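Local coordinates for protein tyrosinase (Burkholderia thailandensis, PDB 5ZRD) that probably hydroxylates monophenols to catechols and oxidises these further to quinones at a pair of copper ions, as tyrosinases do, at residues A[89-94]-A[248-253]. Numbering follows the deposited sequence.
With CU (copper (II) ion), chain J.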
ATOM      1  N   LEU A  89      19.286  23.669   4.165  1.00 29.84           N
ATOM      2  CA  LEU A  89      19.277  23.610   5.625  1.00 30.98           C
ATOM      3  C   LEU A  89      20.535  22.908   6.157  1.00 32.57           C
ATOM      4  O   LEU A  89      20.680  22.787   7.357  1.00 31.94           O
ATOM      5  CB  LEU A  89      18.013  22.871   6.076  1.00 31.14           C
ATOM      6  CG  LEU A  89      16.702  23.483   5.577  1.00 29.68           C
ATOM      7  CD1 LEU A  89      15.511  22.788   6.209  1.00 33.10           C
ATOM      8  CD2 LEU A  89      16.656  24.970   5.865  1.00 29.45           C
ATOM      9  N   PHE A  90      21.460  22.472   5.309  1.00 27.66           N
ATOM     10  CA  PHE A  90      22.614  21.731   5.852  1.00 27.95           C
ATOM     11  C   PHE A  90      23.354  22.566   6.929  1.00 25.28           C
ATOM     12  O   PHE A  90      23.627  22.087   8.025  1.00 26.57           O
ATOM     13  CB  PHE A  90      23.523  21.212   4.728  1.00 23.13           C
ATOM     14  CG  PHE A  90      24.887  20.806   5.212  1.00 25.84           C
ATOM     15  CD1 PHE A  90      25.118  19.533   5.687  1.00 29.88           C
ATOM     16  CD2 PHE A  90      25.920  21.715   5.285  1.00 27.43           C
ATOM     17  CE1 PHE A  90      26.363  19.166   6.181  1.00 28.69           C
ATOM     18  CE2 PHE A  90      27.167  21.352   5.751  1.00 27.88           C
ATOM     19  CZ  PHE A  90      27.390  20.073   6.203  1.00 30.11           C
ATOM     20  N   PRO A  91      23.750  23.782   6.621  1.00 25.27           N
ATOM     21  CA  PRO A  91      24.575  24.546   7.567  1.00 25.65           C
ATOM     22  C   PRO A  91      23.857  24.919   8.875  1.00 28.42           C
ATOM     23  O   PRO A  91      24.443  24.831   9.953  1.00 28.84           O
ATOM     24  CB  PRO A  91      24.889  25.841   6.808  1.00 26.38           C
ATOM     25  CG  PRO A  91      24.877  25.408   5.367  1.00 25.53           C
ATOM     26  CD  PRO A  91      23.721  24.435   5.312  1.00 25.16           C
ATOM     27  N   THR A  92      22.619  25.378   8.739  1.00 25.79           N
ATOM     28  CA  THR A  92      21.864  25.884   9.853  1.00 29.46           C
ATOM     29  C   THR A  92      21.365  24.734  10.731  1.00 28.98           C
ATOM     30  O   THR A  92      21.234  24.876  11.921  1.00 27.73           O
ATOM     31  CB  THR A  92      20.670  26.707   9.351  1.00 26.67           C
ATOM     32  OG1 THR A  92      19.944  26.014   8.331  1.00 24.29           O
ATOM     33  CG2 THR A  92      21.127  28.029   8.811  1.00 29.21           C
ATOM     34  N   TRP A  93      21.009  23.622  10.114  1.00 30.16           N
ATOM     35  CA  TRP A  93      20.546  22.487  10.895  1.00 29.42           C
ATOM     36  C   TRP A  93      21.688  22.009  11.767  1.00 28.47           C
ATOM     37  O   TRP A  93      21.458  21.763  12.957  1.00 32.22           O
ATOM     38  CB  TRP A  93      19.992  21.343  10.046  1.00 29.63           C
ATOM     39  CG  TRP A  93      19.396  20.269  10.891  1.00 32.13           C
ATOM     40  CD1 TRP A  93      18.107  20.209  11.334  1.00 31.41           C
ATOM     41  CD2 TRP A  93      20.082  19.143  11.470  1.00 31.18           C
ATOM     42  NE1 TRP A  93      17.933  19.098  12.111  1.00 32.52           N
ATOM     43  CE2 TRP A  93      19.132  18.440  12.240  1.00 31.20           C
ATOM     44  CE3 TRP A  93      21.398  18.672  11.428  1.00 32.07           C
ATOM     45  CZ2 TRP A  93      19.449  17.293  12.954  1.00 28.69           C
ATOM     46  CZ3 TRP A  93      21.713  17.535  12.135  1.00 31.85           C
ATOM     47  CH2 TRP A  93      20.747  16.853  12.879  1.00 30.39           C
ATOM     48  N   HIS A  94      22.872  21.850  11.164  1.00 27.87           N
ATOM     49  CA  HIS A  94      24.004  21.338  11.937  1.00 28.02           C
ATOM     50  C   HIS A  94      24.439  22.385  12.954  1.00 28.81           C
ATOM     51  O   HIS A  94      24.923  22.007  13.987  1.00 27.07           O
ATOM     52  CB  HIS A  94      25.172  20.890  11.068  1.00 28.62           C
ATOM     53  CG  HIS A  94      24.841  19.655  10.331  1.00 27.95           C
ATOM     54  ND1 HIS A  94      24.063  19.690   9.239  1.00 29.12           N
ATOM     55  CD2 HIS A  94      25.124  18.355  10.576  1.00 31.73           C
ATOM     56  CE1 HIS A  94      23.860  18.454   8.814  1.00 32.77           C
ATOM     57  NE2 HIS A  94      24.528  17.614   9.603  1.00 30.81           N
ATOM     58  N   PRO A 248      29.814  32.282  -3.822  1.00 31.28           N
ATOM     59  CA  PRO A 248      29.262  33.624  -3.998  1.00 30.86           C
ATOM     60  C   PRO A 248      27.918  33.907  -3.317  1.00 33.25           C
ATOM     61  O   PRO A 248      27.530  35.054  -3.231  1.00 37.07           O
ATOM     62  CB  PRO A 248      29.036  33.759  -5.520  1.00 29.80           C
ATOM     63  CG  PRO A 248      28.824  32.329  -5.995  1.00 28.85           C
ATOM     64  CD  PRO A 248      29.768  31.521  -5.109  1.00 30.11           C
ATOM     65  N   ASN A 249      27.160  32.906  -2.919  1.00 34.97           N
ATOM     66  CA  ASN A 249      25.895  33.183  -2.232  1.00 30.40           C
ATOM     67  C   ASN A 249      25.603  32.003  -1.293  1.00 32.22           C
ATOM     68  O   ASN A 249      26.199  30.946  -1.431  1.00 33.63           O
ATOM     69  CB  ASN A 249      24.761  33.441  -3.231  1.00 30.51           C
ATOM     70  CG  ASN A 249      24.453  32.256  -4.131  1.00 36.13           C
ATOM     71  OD1 ASN A 249      24.000  31.205  -3.668  1.00 32.95           O
ATOM     72  ND2 ASN A 249      24.651  32.421  -5.432  1.00 37.77           N
ATOM     73  N   TYR A 250      24.669  32.179  -0.379  1.00 30.47           N
ATOM     74  CA  TYR A 250      24.362  31.200   0.627  1.00 30.73           C
ATOM     75  C   TYR A 250      23.778  29.933  -0.020  1.00 29.91           C
ATOM     76  O   TYR A 250      24.108  28.832   0.372  1.00 28.49           O
ATOM     77  CB  TYR A 250      23.392  31.735   1.683  1.00 25.74           C
ATOM     78  CG  TYR A 250      23.008  30.650   2.651  1.00 25.96           C
ATOM     79  CD1 TYR A 250      23.909  30.187   3.591  1.00 27.69           C
ATOM     80  CD2 TYR A 250      21.788  30.002   2.556  1.00 28.41           C
ATOM     81  CE1 TYR A 250      23.609  29.120   4.431  1.00 27.71           C
ATOM     82  CE2 TYR A 250      21.471  28.932   3.380  1.00 29.10           C
ATOM     83  CZ  TYR A 250      22.385  28.491   4.322  1.00 27.52           C
ATOM     84  OH  TYR A 250      22.056  27.454   5.139  1.00 27.29           O
ATOM     85  N   THR A 251      22.927  30.075  -1.006  1.00 30.10           N
ATOM     86  CA  THR A 251      22.341  28.874  -1.611  1.00 30.96           C
ATOM     87  C   THR A 251      23.450  27.896  -2.043  1.00 30.45           C
ATOM     88  O   THR A 251      23.389  26.725  -1.667  1.00 29.74           O
ATOM     89  CB  THR A 251      21.355  29.222  -2.728  1.00 30.20           C
ATOM     90  OG1 THR A 251      20.342  30.072  -2.181  1.00 33.69           O
ATOM     91  CG2 THR A 251      20.695  27.993  -3.311  1.00 29.69           C
ATOM     92  N   VAL A 252      24.487  28.349  -2.747  1.00 28.50           N
ATOM     93  CA  VAL A 252      25.423  27.409  -3.313  1.00 29.53           C
ATOM     94  C   VAL A 252      26.555  27.144  -2.327  1.00 30.53           C
ATOM     95  O   VAL A 252      27.253  26.129  -2.459  1.00 27.27           O
ATOM     96  CB  VAL A 252      25.941  27.872  -4.679  1.00 31.15           C
ATOM     97  CG1 VAL A 252      24.779  28.054  -5.627  1.00 31.64           C
ATOM     98  CG2 VAL A 252      26.809  29.120  -4.610  1.00 29.95           C
ATOM     99  N   PHE A 253      26.704  28.032  -1.332  1.00 29.26           N
ATOM    100  CA  PHE A 253      27.590  27.760  -0.239  1.00 26.74           C
ATOM    101  C   PHE A 253      27.065  26.575   0.578  1.00 27.90           C
ATOM    102  O   PHE A 253      27.853  25.784   1.107  1.00 26.39           O
ATOM    103  CB  PHE A 253      27.754  28.966   0.690  1.00 26.72           C
ATOM    104  CG  PHE A 253      28.576  28.707   1.929  1.00 22.16           C
ATOM    105  CD1 PHE A 253      29.948  28.583   1.844  1.00 22.00           C
ATOM    106  CD2 PHE A 253      27.970  28.497   3.155  1.00 22.88           C
ATOM    107  CE1 PHE A 253      30.711  28.337   2.978  1.00 24.23           C
ATOM    108  CE2 PHE A 253      28.717  28.226   4.295  1.00 23.40           C
ATOM    109  CZ  PHE A 253      30.092  28.152   4.207  1.00 24.41           C
TER
HETATM  110 CU    CU J 606      24.618  15.509   9.113  1.00 33.90          CU
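Pro91 and Tyr250 reach toward each other from opposite directions, the pyrrolidine ring packing on the phenol's hydroxyl end. Pro91 CD lies 3.5 Å from Tyr250 OH, and Pro91 CG reaches Tyr250 CE1 at 4.0 Å, coming obliquely to the aromatic ring. Tyr250 extends toward helix 90-108 with its CG anti to the backbone N (chi1 175°), bringing the hydroxyl to the start of that helix. Thr92 adds its methyl, CG2 sitting 3.8 Å from Tyr250 OH. All three residues are buried, and the contact between the segments is purely van der Waals.

The polar ends are met by neighbours. Tyr250 OH is hydrogen-bonded to the carbonyl oxygen of Val88, just ahead of helix 90-108, while Thr92 OG1 pairs with Ser386 OG. Just before helix 250-254, Asn249 is the N-cap: its OD1 accepts from Val252 N at 3.0 Å, closing the first turn that presents Tyr250.

One turn along from the contact, His94 binds copper through NE2 at 2.2 Å, with His57 and His85 completing the protein ligands of this ion. His94 ND1, the other ring nitrogen, donates to Phe90 O at 2.7 Å and 161°, close to the imidazole plane; Phe90 O also accepts from His94 N. Trp93 CE3 covers one face of the imidazole and Phe90 CE1 the opposite face. Together the bond and the two flanking rings limit rotation of this copper ligand.

In the fold, the contact joins the N-terminal end of a copper-binding helix of the tyrosinase central domain to the short helix 250-254. Helix 315-334 packs against both, Phe327 touching Pro91 and Phe253, and Trp330 touching Tyr250 and stacking with Phe253, while helix 256-265 lies against Thr251 and Val252.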